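Local coordinates for phosphoribosylamine--glycine ligase (PDB 1VKZ), which catalyses the ATP-dependent joining of glycine to 5-phosphoribosylamine, giving glycinamide ribonucleotide in de novo purine biosynthesis, at residues A[127-133]-A[170-175]. Sequence-based numbering, arbitrary orientation.
Sequences AETPEEL and GSKLII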
ATOM      1  N   ALA A 127      15.093  17.170  11.481  1.00 47.09           N
ATOM      2  CA  ALA A 127      15.828  17.034  12.738  1.00 47.24           C
ATOM      3  C   ALA A 127      16.610  15.719  12.735  1.00 47.34           C
ATOM      4  O   ALA A 127      16.019  14.623  12.707  1.00 45.34           O
ATOM      5  CB  ALA A 127      14.874  17.108  13.937  1.00 48.79           C
ATOM      6  N   GLU A 128      17.935  15.859  12.733  1.00 47.97           N
ATOM      7  CA  GLU A 128      18.862  14.749  12.724  1.00 50.41           C
ATOM      8  C   GLU A 128      19.252  14.314  14.137  1.00 49.63           C
ATOM      9  O   GLU A 128      19.708  13.186  14.320  1.00 48.67           O
ATOM     10  CB  GLU A 128      20.115  15.110  11.901  1.00 52.18           C
ATOM     11  CG  GLU A 128      20.086  14.504  10.500  1.00 57.52           C
ATOM     12  CD  GLU A 128      20.911  15.253   9.460  1.00 59.88           C
ATOM     13  OE1 GLU A 128      22.098  15.589   9.744  1.00 68.90           O
ATOM     14  OE2 GLU A 128      20.365  15.478   8.340  1.00 72.90           O
ATOM     15  N   THR A 129      19.085  15.207  15.118  1.00 50.25           N
ATOM     16  CA  THR A 129      19.273  14.880  16.540  1.00 49.61           C
ATOM     17  C   THR A 129      18.091  15.413  17.364  1.00 49.61           C
ATOM     18  O   THR A 129      17.361  16.299  16.901  1.00 48.61           O
ATOM     19  CB  THR A 129      20.591  15.463  17.113  1.00 49.49           C
ATOM     20  OG1 THR A 129      20.414  16.845  17.460  1.00 50.14           O
ATOM     21  CG2 THR A 129      21.716  15.451  16.086  1.00 48.33           C
ATOM     22  N   PRO A 130      17.894  14.860  18.566  1.00 50.30           N
ATOM     23  CA  PRO A 130      16.920  15.377  19.527  1.00 50.63           C
ATOM     24  C   PRO A 130      17.073  16.859  19.862  1.00 51.37           C
ATOM     25  O   PRO A 130      16.078  17.544  20.115  1.00 51.44           O
ATOM     26  CB  PRO A 130      17.196  14.543  20.776  1.00 50.82           C
ATOM     27  CG  PRO A 130      17.665  13.266  20.239  1.00 51.80           C
ATOM     28  CD  PRO A 130      18.537  13.631  19.071  1.00 51.53           C
ATOM     29  N   GLU A 131      18.314  17.334  19.896  1.00 52.04           N
ATOM     30  CA  GLU A 131      18.597  18.761  20.065  1.00 51.80           C
ATOM     31  C   GLU A 131      17.919  19.588  18.955  1.00 50.64           C
ATOM     32  O   GLU A 131      17.256  20.594  19.232  1.00 49.48           O
ATOM     33  CB  GLU A 131      20.113  18.986  20.048  1.00 51.32           C
ATOM     34  CG  GLU A 131      20.553  20.400  20.402  1.00 54.18           C
ATOM     35  CD  GLU A 131      21.874  20.778  19.749  1.00 53.64           C
ATOM     36  OE1 GLU A 131      21.992  20.596  18.510  1.00 56.64           O
ATOM     37  OE2 GLU A 131      22.781  21.267  20.472  1.00 48.14           O
ATOM     38  N   GLU A 132      18.089  19.155  17.711  1.00 49.14           N
ATOM     39  CA  GLU A 132      17.500  19.847  16.573  1.00 50.01           C
ATOM     40  C   GLU A 132      15.971  19.778  16.652  1.00 49.33           C
ATOM     41  O   GLU A 132      15.282  20.747  16.312  1.00 50.51           O
ATOM     42  CB  GLU A 132      17.998  19.234  15.258  1.00 49.68           C
ATOM     43  CG  GLU A 132      19.488  19.403  15.014  1.00 50.81           C
ATOM     44  CD  GLU A 132      19.980  18.668  13.777  1.00 53.78           C
ATOM     45  OE1 GLU A 132      19.151  18.076  13.049  1.00 58.33           O
ATOM     46  OE2 GLU A 132      21.207  18.677  13.531  1.00 61.45           O
ATOM     47  N   LEU A 133      15.454  18.632  17.106  1.00 46.61           N
ATOM     48  CA  LEU A 133      14.024  18.447  17.307  1.00 44.84           C
ATOM     49  C   LEU A 133      13.455  19.490  18.279  1.00 46.19           C
ATOM     50  O   LEU A 133      12.375  20.022  18.043  1.00 46.29           O
ATOM     51  CB  LEU A 133      13.752  17.033  17.820  1.00 43.90           C
ATOM     52  CG  LEU A 133      12.287  16.627  18.031  1.00 44.19           C
ATOM     53  CD1 LEU A 133      11.430  16.939  16.828  1.00 43.71           C
ATOM     54  CD2 LEU A 133      12.214  15.146  18.335  1.00 44.44           C
ATOM     55  N   GLY A 170       9.563  11.774  19.735  1.00 43.49           N
ATOM     56  CA  GLY A 170      10.317  12.084  18.531  1.00 43.11           C
ATOM     57  C   GLY A 170      11.815  11.969  18.729  1.00 43.59           C
ATOM     58  O   GLY A 170      12.549  11.608  17.799  1.00 44.87           O
ATOM     59  N   SER A 171      12.273  12.312  19.925  1.00 43.24           N
ATOM     60  CA  SER A 171      13.674  12.183  20.278  1.00 44.33           C
ATOM     61  C   SER A 171      14.077  10.715  20.278  1.00 44.37           C
ATOM     62  O   SER A 171      15.126  10.353  19.764  1.00 42.96           O
ATOM     63  CB  SER A 171      13.907  12.750  21.685  1.00 44.75           C
ATOM     64  OG  SER A 171      13.390  14.058  21.796  1.00 47.00           O
ATOM     65  N   LYS A 172      13.234   9.902  20.921  1.00 45.81           N
ATOM     66  CA  LYS A 172      13.400   8.451  21.000  1.00 45.68           C
ATOM     67  C   LYS A 172      13.326   7.851  19.641  1.00 44.72           C
ATOM     68  O   LYS A 172      14.015   6.889  19.365  1.00 44.14           O
ATOM     69  CB  LYS A 172      12.300   7.790  21.839  1.00 46.65           C
ATOM     70  CG  LYS A 172      12.483   7.894  23.334  1.00 43.95           C
ATOM     71  CD  LYS A 172      11.324   7.235  24.065  1.00 45.77           C
ATOM     72  CE  LYS A 172      11.374   7.516  25.568  1.00 48.71           C
ATOM     73  NZ  LYS A 172      11.108   8.959  25.868  1.00 49.03           N
ATOM     74  N   LEU A 173      12.468   8.408  18.795  1.00 45.39           N
ATOM     75  CA  LEU A 173      12.373   7.961  17.398  1.00 44.46           C
ATOM     76  C   LEU A 173      13.658   8.240  16.609  1.00 44.86           C
ATOM     77  O   LEU A 173      14.044   7.455  15.742  1.00 44.08           O
ATOM     78  CB  LEU A 173      11.173   8.617  16.697  1.00 45.07           C
ATOM     79  CG  LEU A 173      10.872   8.193  15.243  1.00 44.59           C
ATOM     80  CD1 LEU A 173      10.662   6.699  15.132  1.00 51.77           C
ATOM     81  CD2 LEU A 173       9.671   8.891  14.714  1.00 43.24           C
ATOM     82  N   ILE A 174      14.293   9.376  16.888  1.00 45.85           N
ATOM     83  CA  ILE A 174      15.569   9.722  16.257  1.00 46.92           C
ATOM     84  C   ILE A 174      16.668   8.729  16.685  1.00 46.79           C
ATOM     85  O   ILE A 174      17.390   8.195  15.853  1.00 44.89           O
ATOM     86  CB  ILE A 174      16.000  11.195  16.607  1.00 46.57           C
ATOM     87  CG1 ILE A 174      15.083  12.218  15.935  1.00 45.20           C
ATOM     88  CG2 ILE A 174      17.448  11.473  16.162  1.00 46.46           C
ATOM     89  CD1 ILE A 174      15.024  13.554  16.636  1.00 46.20           C
ATOM     90  N   ILE A 175      16.750   8.475  17.988  1.00 47.58           N
ATOM     91  CA  ILE A 175      17.839   7.694  18.580  1.00 47.86           C
ATOM     92  C   ILE A 175      17.602   6.181  18.550  1.00 47.70           C
ATOM     93  O   ILE A 175      18.426   5.426  19.037  1.00 49.64           O
ATOM     94  CB  ILE A 175      18.053   8.140  20.004  1.00 46.38           C
ATOM     95  CG1 ILE A 175      18.289   9.644  20.051  1.00 47.28           C
ATOM     96  CG2 ILE A 175      19.258   7.415  20.632  1.00 52.96           C
ATOM     97  CD1 ILE A 175      18.076  10.217  21.446  1.00 52.38           C
TER
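At Gly170 the backbone itself is the contact surface: Leu133 CD2 lies 3.2 Å from Gly170 C, where a beta carbon would collide with that methyl. Leu133 carries CG anti to its own N (chi1 -177°), which lets CD2 reach the neighbouring helix. Next comes Ser171, whose CB meets Pro130 CB at 3.9 Å, while its OG passes beside Leu133 CD2. Ile174, one turn on, fills the angle between strand 124-127 and helix 130-137. Its CG2 sits 3.4 Å from Glu128 O and also touches Pro130 CD; its CD1 packs 3.6 Å from Leu133 CD2 and equally near Thr129 O, and the side chain also touches Val186 of strand 186-190. Were Ile174 cut back to an alanine, the loss of CG2 and CD1 would probably open a gap between Pro130 and Leu133 and leave the leucine methyl free to shift. Ile175 crosses Pro130 at about a right angle, and its CD1 is pressed tightly on Pro130 CG, at 3.3 Å. Thr129 N-caps helix 130-137, its OG1 accepting from Glu132 N. With no hydrogen bond across the interface, the two helices, both on one side of the antiparallel sheet of the ATP-grasp region, are held here by apolar shape fit.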